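PDB 2D4E: 5-carboxymethyl-2-hydroxymuconate semialdehyde dehydrogenase from Thermus thermophilus, which probably oxidises 5-carboxymethyl-2-hydroxymuconate semialdehyde to the corresponding acid, using bound NAD as the electron acceptor. Local coordinates for residues V237-T251 and N260-G273. Sequence-based numbering, arbitrary orientation.
Sequences VAHPLVPLLTLTGET and NAADHLKRLSPELG. With NA (sodium ion), chain J; NAD (nicotinamide-adenine-dinucleotide), chain K.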
ATOM      1  N   VAL C 237      -1.300 -29.225  18.521  1.00 20.38           N
ATOM      2  CA  VAL C 237      -1.229 -29.231  17.068  1.00 21.43           C
ATOM      3  C   VAL C 237      -2.372 -30.041  16.466  1.00 19.66           C
ATOM      4  O   VAL C 237      -2.910 -29.692  15.419  1.00 21.53           O
ATOM      5  CB  VAL C 237       0.114 -29.815  16.579  1.00 14.20           C
ATOM      6  CG1 VAL C 237       0.122 -29.919  15.062  1.00 12.82           C
ATOM      7  CG2 VAL C 237       1.261 -28.926  17.048  1.00 15.42           C
ATOM      8  N   ALA C 238      -2.752 -31.115  17.144  1.00 20.68           N
ATOM      9  CA  ALA C 238      -3.821 -31.981  16.658  1.00 24.18           C
ATOM     10  C   ALA C 238      -5.235 -31.516  16.956  1.00 22.07           C
ATOM     11  O   ALA C 238      -6.173 -31.988  16.319  1.00 27.78           O
ATOM     12  CB  ALA C 238      -3.634 -33.393  17.210  1.00 19.61           C
ATOM     13  N   HIS C 239      -5.404 -30.592  17.898  1.00 21.22           N
ATOM     14  CA  HIS C 239      -6.752 -30.164  18.264  1.00 20.09           C
ATOM     15  C   HIS C 239      -7.516 -29.405  17.186  1.00 24.71           C
ATOM     16  O   HIS C 239      -7.055 -28.383  16.675  1.00 23.70           O
ATOM     17  CB  HIS C 239      -6.733 -29.340  19.549  1.00 18.59           C
ATOM     18  CG  HIS C 239      -8.036 -29.366  20.283  1.00 22.86           C
ATOM     19  ND1 HIS C 239      -9.192 -28.823  19.764  1.00 24.11           N
ATOM     20  CD2 HIS C 239      -8.382 -29.926  21.468  1.00 25.24           C
ATOM     21  CE1 HIS C 239     -10.194 -29.051  20.595  1.00 21.91           C
ATOM     22  NE2 HIS C 239      -9.729 -29.718  21.637  1.00 23.26           N
ATOM     23  N   PRO C 240      -8.722 -29.892  16.851  1.00 23.11           N
ATOM     24  CA  PRO C 240      -9.611 -29.316  15.837  1.00 21.13           C
ATOM     25  C   PRO C 240     -10.157 -27.917  16.105  1.00 22.55           C
ATOM     26  O   PRO C 240     -10.694 -27.284  15.197  1.00 26.88           O
ATOM     27  CB  PRO C 240     -10.725 -30.362  15.715  1.00 23.37           C
ATOM     28  CG  PRO C 240     -10.810 -30.925  17.091  1.00 26.78           C
ATOM     29  CD  PRO C 240      -9.343 -31.071  17.483  1.00 22.91           C
ATOM     30  N   LEU C 241     -10.032 -27.421  17.329  1.00 21.01           N
ATOM     31  CA  LEU C 241     -10.548 -26.087  17.616  1.00 19.84           C
ATOM     32  C   LEU C 241      -9.485 -24.983  17.543  1.00 19.53           C
ATOM     33  O   LEU C 241      -9.783 -23.815  17.782  1.00 15.01           O
ATOM     34  CB  LEU C 241     -11.233 -26.065  18.988  1.00 21.43           C
ATOM     35  CG  LEU C 241     -12.476 -26.951  19.122  1.00 24.63           C
ATOM     36  CD1 LEU C 241     -13.053 -26.805  20.521  1.00 24.10           C
ATOM     37  CD2 LEU C 241     -13.515 -26.567  18.075  1.00 24.99           C
ATOM     38  N   VAL C 242      -8.251 -25.352  17.209  1.00 18.67           N
ATOM     39  CA  VAL C 242      -7.165 -24.376  17.101  1.00 19.46           C
ATOM     40  C   VAL C 242      -6.655 -24.394  15.660  1.00 18.63           C
ATOM     41  O   VAL C 242      -5.670 -25.059  15.339  1.00 19.53           O
ATOM     42  CB  VAL C 242      -6.016 -24.718  18.080  1.00 22.49           C
ATOM     43  CG1 VAL C 242      -4.931 -23.645  18.019  1.00 17.10           C
ATOM     44  CG2 VAL C 242      -6.570 -24.837  19.497  1.00 17.83           C
ATOM     45  N   PRO C 243      -7.324 -23.638  14.773  1.00 21.38           N
ATOM     46  CA  PRO C 243      -6.977 -23.554  13.350  1.00 18.46           C
ATOM     47  C   PRO C 243      -5.619 -22.961  12.996  1.00 23.64           C
ATOM     48  O   PRO C 243      -5.053 -23.297  11.956  1.00 23.44           O
ATOM     49  CB  PRO C 243      -8.141 -22.758  12.766  1.00 18.11           C
ATOM     50  CG  PRO C 243      -8.483 -21.818  13.884  1.00 16.02           C
ATOM     51  CD  PRO C 243      -8.419 -22.705  15.107  1.00 12.51           C
ATOM     52  N   LEU C 244      -5.094 -22.089  13.853  1.00 21.63           N
ATOM     53  CA  LEU C 244      -3.797 -21.463  13.599  1.00 18.15           C
ATOM     54  C   LEU C 244      -2.713 -21.928  14.571  1.00 23.27           C
ATOM     55  O   LEU C 244      -2.961 -22.115  15.769  1.00 22.12           O
ATOM     56  CB  LEU C 244      -3.925 -19.937  13.663  1.00 18.42           C
ATOM     57  CG  LEU C 244      -4.348 -19.202  12.386  1.00 22.04           C
ATOM     58  CD1 LEU C 244      -5.709 -19.707  11.880  1.00 17.40           C
ATOM     59  CD2 LEU C 244      -4.394 -17.707  12.681  1.00 18.54           C
ATOM     60  N   LEU C 245      -1.505 -22.102  14.048  1.00 19.93           N
ATOM     61  CA  LEU C 245      -0.382 -22.554  14.855  1.00 20.97           C
ATOM     62  C   LEU C 245       0.893 -21.789  14.547  1.00 21.02           C
ATOM     63  O   LEU C 245       1.273 -21.675  13.390  1.00 22.01           O
ATOM     64  CB  LEU C 245      -0.096 -24.034  14.591  1.00 20.78           C
ATOM     65  CG  LEU C 245      -1.117 -25.120  14.915  1.00 19.18           C
ATOM     66  CD1 LEU C 245      -0.614 -26.435  14.347  1.00 18.43           C
ATOM     67  CD2 LEU C 245      -1.322 -25.230  16.422  1.00 22.20           C
ATOM     68  N   THR C 246       1.546 -21.249  15.570  1.00 17.96           N
ATOM     69  CA  THR C 246       2.819 -20.583  15.339  1.00 17.01           C
ATOM     70  C   THR C 246       3.844 -21.519  15.964  1.00 15.62           C
ATOM     71  O   THR C 246       3.598 -22.116  17.011  1.00 17.01           O
ATOM     72  CB  THR C 246       2.931 -19.199  16.036  1.00 15.61           C
ATOM     73  OG1 THR C 246       2.934 -19.375  17.456  1.00 17.59           O
ATOM     74  CG2 THR C 246       1.772 -18.293  15.637  1.00 20.16           C
ATOM     75  N   LEU C 247       4.983 -21.676  15.311  1.00 18.19           N
ATOM     76  CA  LEU C 247       6.019 -22.533  15.845  1.00 17.65           C
ATOM     77  C   LEU C 247       7.367 -21.866  15.721  1.00 18.65           C
ATOM     78  O   LEU C 247       7.745 -21.375  14.657  1.00 18.94           O
ATOM     79  CB  LEU C 247       6.054 -23.879  15.118  1.00 17.10           C
ATOM     80  CG  LEU C 247       7.267 -24.753  15.468  1.00 17.69           C
ATOM     81  CD1 LEU C 247       7.247 -25.124  16.951  1.00 17.53           C
ATOM     82  CD2 LEU C 247       7.253 -26.006  14.611  1.00 17.08           C
ATOM     83  N   THR C 248       8.083 -21.839  16.832  1.00 19.55           N
ATOM     84  CA  THR C 248       9.414 -21.275  16.867  1.00 20.25           C
ATOM     85  C   THR C 248      10.256 -22.394  17.470  1.00 17.89           C
ATOM     86  O   THR C 248      10.160 -22.687  18.663  1.00 21.51           O
ATOM     87  CB  THR C 248       9.454 -20.015  17.740  1.00 20.84           C
ATOM     88  OG1 THR C 248       8.541 -19.044  17.211  1.00 21.60           O
ATOM     89  CG2 THR C 248      10.843 -19.414  17.740  1.00 17.54           C
ATOM     90  N   GLY C 249      11.052 -23.041  16.628  1.00 18.91           N
ATOM     91  CA  GLY C 249      11.872 -24.149  17.086  1.00 16.53           C
ATOM     92  C   GLY C 249      12.710 -24.744  15.969  1.00 14.54           C
ATOM     93  O   GLY C 249      12.981 -24.079  14.971  1.00 15.24           O
ATOM     94  N   GLU C 250      13.113 -25.998  16.136  1.00 14.95           N
ATOM     95  CA  GLU C 250      13.950 -26.680  15.156  1.00 16.54           C
ATOM     96  C   GLU C 250      13.203 -27.023  13.883  1.00 19.75           C
ATOM     97  O   GLU C 250      11.987 -27.248  13.891  1.00 19.32           O
ATOM     98  CB  GLU C 250      14.549 -27.956  15.757  1.00 19.92           C
ATOM     99  CG  GLU C 250      15.286 -27.726  17.060  1.00 24.64           C
ATOM    100  CD  GLU C 250      16.060 -28.945  17.515  1.00 29.95           C
ATOM    101  OE1 GLU C 250      16.245 -29.107  18.737  1.00 33.77           O
ATOM    102  OE2 GLU C 250      16.496 -29.734  16.652  1.00 29.14           O
ATOM    103  N   THR C 251      13.949 -27.063  12.787  1.00 17.20           N
ATOM    104  CA  THR C 251      13.385 -27.370  11.486  1.00 22.29           C
ATOM    105  C   THR C 251      12.712 -28.740  11.476  1.00 22.42           C
ATOM    106  O   THR C 251      11.637 -28.913  10.891  1.00 22.18           O
ATOM    107  CB  THR C 251      14.481 -27.318  10.412  1.00 22.37           C
ATOM    108  OG1 THR C 251      15.070 -26.008  10.405  1.00 21.53           O
ATOM    109  CG2 THR C 251      13.901 -27.623   9.039  1.00 18.98           C
ATOM    110  N   ASN C 260       1.469 -33.394  11.355  1.00 21.62           N
ATOM    111  CA  ASN C 260       0.373 -33.564  12.297  1.00 23.23           C
ATOM    112  C   ASN C 260      -0.743 -32.550  12.019  1.00 22.20           C
ATOM    113  O   ASN C 260      -1.929 -32.851  12.163  1.00 21.96           O
ATOM    114  CB  ASN C 260       0.919 -33.392  13.724  1.00 30.03           C
ATOM    115  CG  ASN C 260      -0.142 -33.582  14.801  1.00 38.19           C
ATOM    116  OD1 ASN C 260       0.122 -33.369  15.994  1.00 35.00           O
ATOM    117  ND2 ASN C 260      -1.341 -33.982  14.393  1.00 36.41           N
ATOM    118  N   ALA C 261      -0.356 -31.351  11.605  1.00 22.37           N
ATOM    119  CA  ALA C 261      -1.311 -30.286  11.323  1.00 22.91           C
ATOM    120  C   ALA C 261      -2.160 -30.538  10.074  1.00 23.32           C
ATOM    121  O   ALA C 261      -3.240 -29.959   9.917  1.00 22.86           O
ATOM    122  CB  ALA C 261      -0.569 -28.962  11.185  1.00 23.49           C
ATOM    123  N   ALA C 262      -1.675 -31.401   9.192  1.00 19.88           N
ATOM    124  CA  ALA C 262      -2.380 -31.699   7.948  1.00 24.31           C
ATOM    125  C   ALA C 262      -3.788 -32.264   8.128  1.00 25.62           C
ATOM    126  O   ALA C 262      -4.657 -32.041   7.288  1.00 23.98           O
ATOM    127  CB  ALA C 262      -1.547 -32.656   7.095  1.00 20.63           C
ATOM    128  N   ASP C 263      -4.018 -32.989   9.218  1.00 21.74           N
ATOM    129  CA  ASP C 263      -5.330 -33.585   9.453  1.00 25.27           C
ATOM    130  C   ASP C 263      -6.464 -32.564   9.542  1.00 28.20           C
ATOM    131  O   ASP C 263      -7.620 -32.883   9.260  1.00 31.31           O
ATOM    132  CB  ASP C 263      -5.301 -34.441  10.725  1.00 33.21           C
ATOM    133  CG  ASP C 263      -4.319 -35.602  10.625  1.00 37.95           C
ATOM    134  OD1 ASP C 263      -4.395 -36.373   9.645  1.00 44.18           O
ATOM    135  OD2 ASP C 263      -3.473 -35.750  11.530  1.00 50.93           O
ATOM    136  N   HIS C 264      -6.135 -31.336   9.927  1.00 25.22           N
ATOM    137  CA  HIS C 264      -7.142 -30.291  10.046  1.00 21.44           C
ATOM    138  C   HIS C 264      -6.793 -29.086   9.175  1.00 19.96           C
ATOM    139  O   HIS C 264      -7.329 -27.996   9.332  1.00 19.93           O
ATOM    140  CB  HIS C 264      -7.220 -29.869  11.514  1.00 23.86           C
ATOM    141  CG  HIS C 264      -7.826 -30.983  12.327  1.00 27.63           C
ATOM    142  ND1 HIS C 264      -7.112 -31.757  13.180  1.00 34.22           N
ATOM    143  CD2 HIS C 264      -9.160 -31.406  12.354  1.00 27.76           C
ATOM    144  CE1 HIS C 264      -7.995 -32.624  13.711  1.00 31.50           C
ATOM    145  NE2 HIS C 264      -9.228 -32.438  13.235  1.00 33.57           N
ATOM    146  N   LEU C 265      -5.872 -29.295   8.238  1.00 20.96           N
ATOM    147  CA  LEU C 265      -5.429 -28.239   7.333  1.00 22.95           C
ATOM    148  C   LEU C 265      -5.178 -26.944   8.099  1.00 26.55           C
ATOM    149  O   LEU C 265      -5.675 -25.882   7.724  1.00 27.02           O
ATOM    150  CB  LEU C 265      -6.485 -28.011   6.248  1.00 22.73           C
ATOM    151  CG  LEU C 265      -6.670 -29.184   5.280  1.00 28.88           C
ATOM    152  CD1 LEU C 265      -7.908 -28.970   4.430  1.00 27.70           C
ATOM    153  CD2 LEU C 265      -5.429 -29.325   4.408  1.00 25.66           C
ATOM    154  N   LYS C 266      -4.410 -27.034   9.177  1.00 21.93           N
ATOM    155  CA  LYS C 266      -4.120 -25.856   9.976  1.00 19.09           C
ATOM    156  C   LYS C 266      -3.147 -24.911   9.283  1.00 19.45           C
ATOM    157  O   LYS C 266      -2.304 -25.339   8.499  1.00 21.38           O
ATOM    158  CB  LYS C 266      -3.560 -26.269  11.337  1.00 21.98           C
ATOM    159  CG  LYS C 266      -4.537 -27.075  12.167  1.00 21.14           C
ATOM    160  CD  LYS C 266      -4.082 -27.187  13.602  1.00 24.45           C
ATOM    161  CE  LYS C 266      -5.142 -27.853  14.465  1.00 21.19           C
ATOM    162  NZ  LYS C 266      -4.718 -27.826  15.889  1.00 19.28           N
ATOM    163  N   ARG C 267      -3.287 -23.621   9.570  1.00 19.66           N
ATOM    164  CA  ARG C 267      -2.406 -22.603   9.014  1.00 19.98           C
ATOM    165  C   ARG C 267      -1.208 -22.522   9.960  1.00 21.31           C
ATOM    166  O   ARG C 267      -1.376 -22.370  11.171  1.00 21.93           O
ATOM    167  CB  ARG C 267      -3.131 -21.258   8.963  1.00 17.89           C
ATOM    168  CG  ARG C 267      -2.374 -20.149   8.254  1.00 22.65           C
ATOM    169  CD  ARG C 267      -3.205 -18.863   8.229  1.00 22.05           C
ATOM    170  NE  ARG C 267      -4.585 -19.139   7.842  1.00 23.68           N
ATOM    171  CZ  ARG C 267      -5.562 -18.239   7.825  1.00 30.92           C
ATOM    172  NH1 ARG C 267      -5.322 -16.976   8.164  1.00 26.90           N
ATOM    173  NH2 ARG C 267      -6.785 -18.603   7.461  1.00 25.33           N
ATOM    174  N   LEU C 268      -0.002 -22.613   9.406  1.00 24.47           N
ATOM    175  CA  LEU C 268       1.219 -22.583  10.210  1.00 21.71           C
ATOM    176  C   LEU C 268       2.148 -21.414   9.876  1.00 25.48           C
ATOM    177  O   LEU C 268       2.304 -21.039   8.712  1.00 18.63           O
ATOM    178  CB  LEU C 268       1.964 -23.917  10.031  1.00 28.99           C
ATOM    179  CG  LEU C 268       3.320 -24.169  10.704  1.00 43.12           C
ATOM    180  CD1 LEU C 268       3.221 -23.988  12.218  1.00 41.37           C
ATOM    181  CD2 LEU C 268       3.777 -25.588  10.382  1.00 42.07           C
ATOM    182  N   SER C 269       2.759 -20.845  10.916  1.00 22.87           N
ATOM    183  CA  SER C 269       3.697 -19.734  10.777  1.00 18.89           C
ATOM    184  C   SER C 269       4.983 -20.140  11.492  1.00 23.18           C
ATOM    185  O   SER C 269       5.248 -19.705  12.617  1.00 19.96           O
ATOM    186  CB  SER C 269       3.121 -18.472  11.421  1.00 20.15           C
ATOM    187  OG  SER C 269       4.052 -17.409  11.358  1.00 18.99           O
ATOM    188  N   PRO C 270       5.809 -20.969  10.839  1.00 16.45           N
ATOM    189  CA  PRO C 270       7.059 -21.435  11.438  1.00 17.02           C
ATOM    190  C   PRO C 270       8.311 -20.585  11.281  1.00 19.13           C
ATOM    191  O   PRO C 270       8.642 -20.129  10.190  1.00 19.17           O
ATOM    192  CB  PRO C 270       7.236 -22.812  10.804  1.00 15.53           C
ATOM    193  CG  PRO C 270       6.793 -22.553   9.394  1.00 16.75           C
ATOM    194  CD  PRO C 270       5.546 -21.672   9.566  1.00 20.43           C
ATOM    195  N   GLU C 271       8.996 -20.389  12.400  1.00 16.80           N
ATOM    196  CA  GLU C 271      10.264 -19.668  12.465  1.00 16.20           C
ATOM    197  C   GLU C 271      11.162 -20.793  12.974  1.00 17.57           C
ATOM    198  O   GLU C 271      11.144 -21.137  14.158  1.00 19.10           O
ATOM    199  CB  GLU C 271      10.176 -18.516  13.464  1.00 15.32           C
ATOM    200  CG  GLU C 271       9.222 -17.408  13.019  1.00 16.32           C
ATOM    201  CD  GLU C 271       9.053 -16.324  14.063  1.00 20.25           C
ATOM    202  OE1 GLU C 271       9.220 -16.633  15.259  1.00 24.98           O
ATOM    203  OE2 GLU C 271       8.734 -15.169  13.693  1.00 21.60           O
ATOM    204  N   LEU C 272      11.913 -21.389  12.056  1.00 18.37           N
ATOM    205  CA  LEU C 272      12.743 -22.536  12.385  1.00 17.93           C
ATOM    206  C   LEU C 272      14.248 -22.280  12.504  1.00 20.00           C
ATOM    207  O   LEU C 272      14.675 -21.159  12.782  1.00 18.61           O
ATOM    208  CB  LEU C 272      12.438 -23.648  11.368  1.00 17.50           C
ATOM    209  CG  LEU C 272      10.921 -23.818  11.120  1.00 17.77           C
ATOM    210  CD1 LEU C 272      10.682 -24.796   9.987  1.00 14.71           C
ATOM    211  CD2 LEU C 272      10.217 -24.297  12.396  1.00 11.38           C
ATOM    212  N   GLY C 273      15.039 -23.331  12.294  1.00 18.50           N
ATOM    213  CA  GLY C 273      16.484 -23.236  12.430  1.00 18.57           C
ATOM    214  C   GLY C 273      17.239 -22.292  11.518  1.00 19.50           C
ATOM    215  O   GLY C 273      16.680 -21.707  10.593  1.00 19.97           O
TER
HETATM  216 NA    NA J1905      15.123 -28.861  20.691  1.00 36.94          NA
HETATM  217  PA  NAD K1701      12.114 -27.577  19.781  1.00 28.04           P
HETATM  218  O1A NAD K1701      12.243 -28.975  20.176  1.00 35.18           O
HETATM  219  O2A NAD K1701      11.603 -27.432  18.407  1.00 32.03           O
HETATM  220  O5B NAD K1701      11.118 -26.716  20.731  1.00 29.93           O
HETATM  221  C5B NAD K1701      10.131 -25.738  20.263  1.00 24.02           C
HETATM  222  C4B NAD K1701       8.782 -26.128  20.826  1.00 26.30           C
HETATM  223  O4B NAD K1701       8.426 -27.326  20.102  1.00 25.28           O
HETATM  224  C3B NAD K1701       8.797 -26.562  22.319  1.00 24.85           C
HETATM  225  O3B NAD K1701       7.827 -25.808  23.077  1.00 20.81           O
HETATM  226  C2B NAD K1701       8.496 -28.068  22.233  1.00 25.91           C
HETATM  227  O2B NAD K1701       7.785 -28.574  23.385  1.00 22.44           O
HETATM  228  C1B NAD K1701       7.706 -28.150  20.943  1.00 21.50           C
HETATM  229  N9A NAD K1701       7.712 -29.484  20.372  1.00 23.48           N
HETATM  230  C8A NAD K1701       8.746 -30.400  20.284  1.00 20.45           C
HETATM  231  N7A NAD K1701       8.394 -31.561  19.685  1.00 22.94           N
HETATM  232  C5A NAD K1701       7.049 -31.352  19.377  1.00 20.50           C
HETATM  233  C6A NAD K1701       6.069 -32.195  18.730  1.00 26.71           C
HETATM  234  N6A NAD K1701       6.342 -33.427  18.293  1.00 28.32           N
HETATM  235  N1A NAD K1701       4.798 -31.660  18.580  1.00 22.55           N
HETATM  236  C2A NAD K1701       4.520 -30.377  19.041  1.00 20.01           C
HETATM  237  N3A NAD K1701       5.350 -29.538  19.645  1.00 23.38           N
HETATM  238  C4A NAD K1701       6.608 -30.075  19.789  1.00 23.35           C
HETATM  239  O3  NAD K1701      13.480 -26.930  19.961  1.00 38.43           O
HETATM  240  PN  NAD K1701      14.163 -25.784  20.818  1.00 29.83           P
HETATM  241  O1N NAD K1701      15.328 -26.419  21.468  1.00 41.02           O
HETATM  242  O2N NAD K1701      13.160 -25.185  21.715  1.00 31.72           O
HETATM  243  O5D NAD K1701      14.601 -24.992  19.562  1.00 42.63           O
HETATM  244  C5D NAD K1701      15.652 -24.063  19.446  1.00 23.70           C
HETATM  245  C4D NAD K1701      15.474 -23.823  17.980  1.00 23.47           C
HETATM  246  O4D NAD K1701      14.517 -22.773  17.712  1.00 21.05           O
HETATM  247  C3D NAD K1701      16.735 -23.562  17.168  1.00 23.42           C
HETATM  248  O3D NAD K1701      16.825 -24.394  15.994  1.00 29.39           O
HETATM  249  C2D NAD K1701      16.589 -22.070  16.872  1.00 19.11           C
HETATM  250  O2D NAD K1701      17.323 -21.711  15.683  1.00 20.88           O
HETATM  251  C1D NAD K1701      15.088 -21.928  16.759  1.00 22.68           C
HETATM  252  N1N NAD K1701      14.616 -20.546  16.944  1.00 23.91           N
HETATM  253  C2N NAD K1701      14.215 -19.952  15.757  1.00 20.92           C
HETATM  254  C3N NAD K1701      13.771 -18.641  15.847  1.00 23.47           C
HETATM  255  C7N NAD K1701      13.323 -17.865  14.617  1.00 20.13           C
HETATM  256  O7N NAD K1701      12.939 -16.719  14.764  1.00 25.59           O
HETATM  257  N7N NAD K1701      13.365 -18.442  13.403  1.00 21.78           N
HETATM  258  C4N NAD K1701      13.734 -17.928  17.132  1.00 25.85           C
HETATM  259  C5N NAD K1701      14.176 -18.670  18.266  1.00 20.86           C
HETATM  260  C6N NAD K1701      14.626 -19.962  18.253  1.00 19.12           C
HETATM  261  O   HOH W   1      -4.040 -31.076  13.336  1.00 23.24           O
HETATM  262  O   HOH W   2      -7.178 -23.094   9.201  1.00 32.83           O
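Lys266 reaches across to carbonyls at the end of helix 229-238 and in the turn after it. Its chain is extended beyond CG, and NZ donates to Val237 O (2.6 Å), from above that carbonyl's plane, and to His239 O (2.5 Å), with a weak third bond to Val242 O. A long amine suits this buried place, where it gathers these carbonyls, while its CD packs on Leu245 CD1. Val237 O also accepts a hydrogen bond from a water that donates to Asn260 O as well. Pro240 CB lies over one face of the His264 ring, a CH-pi contact. Beyond, strands 244-248 and 267-271 run parallel: Arg267 N gives to Pro243 O, Leu245 N to Arg267 O, Ser269 N to Leu245 O and Glu271 N to Leu247 O (2.8 Å). Proline suits position 270, whose nitrogen faces away from strand 244-248. On the opposite sheet face, Glu271 OE1 forms a salt bridge with Arg182. At the C-terminal ends, Glu250 N donates to NAD O2A (3.1 Å) and Leu272 O accepts from carboxamide N7N (3.1 Å). Glu250 OE1, also bonded to Arg355, coordinates a sodium ion shared with the NAD diphosphate. Gly249 CA comes within 3.0 Å of NAD O4D. This is a beta-alpha-beta unit of the Rossmann-like NAD-binding domain of aldehyde dehydrogenases.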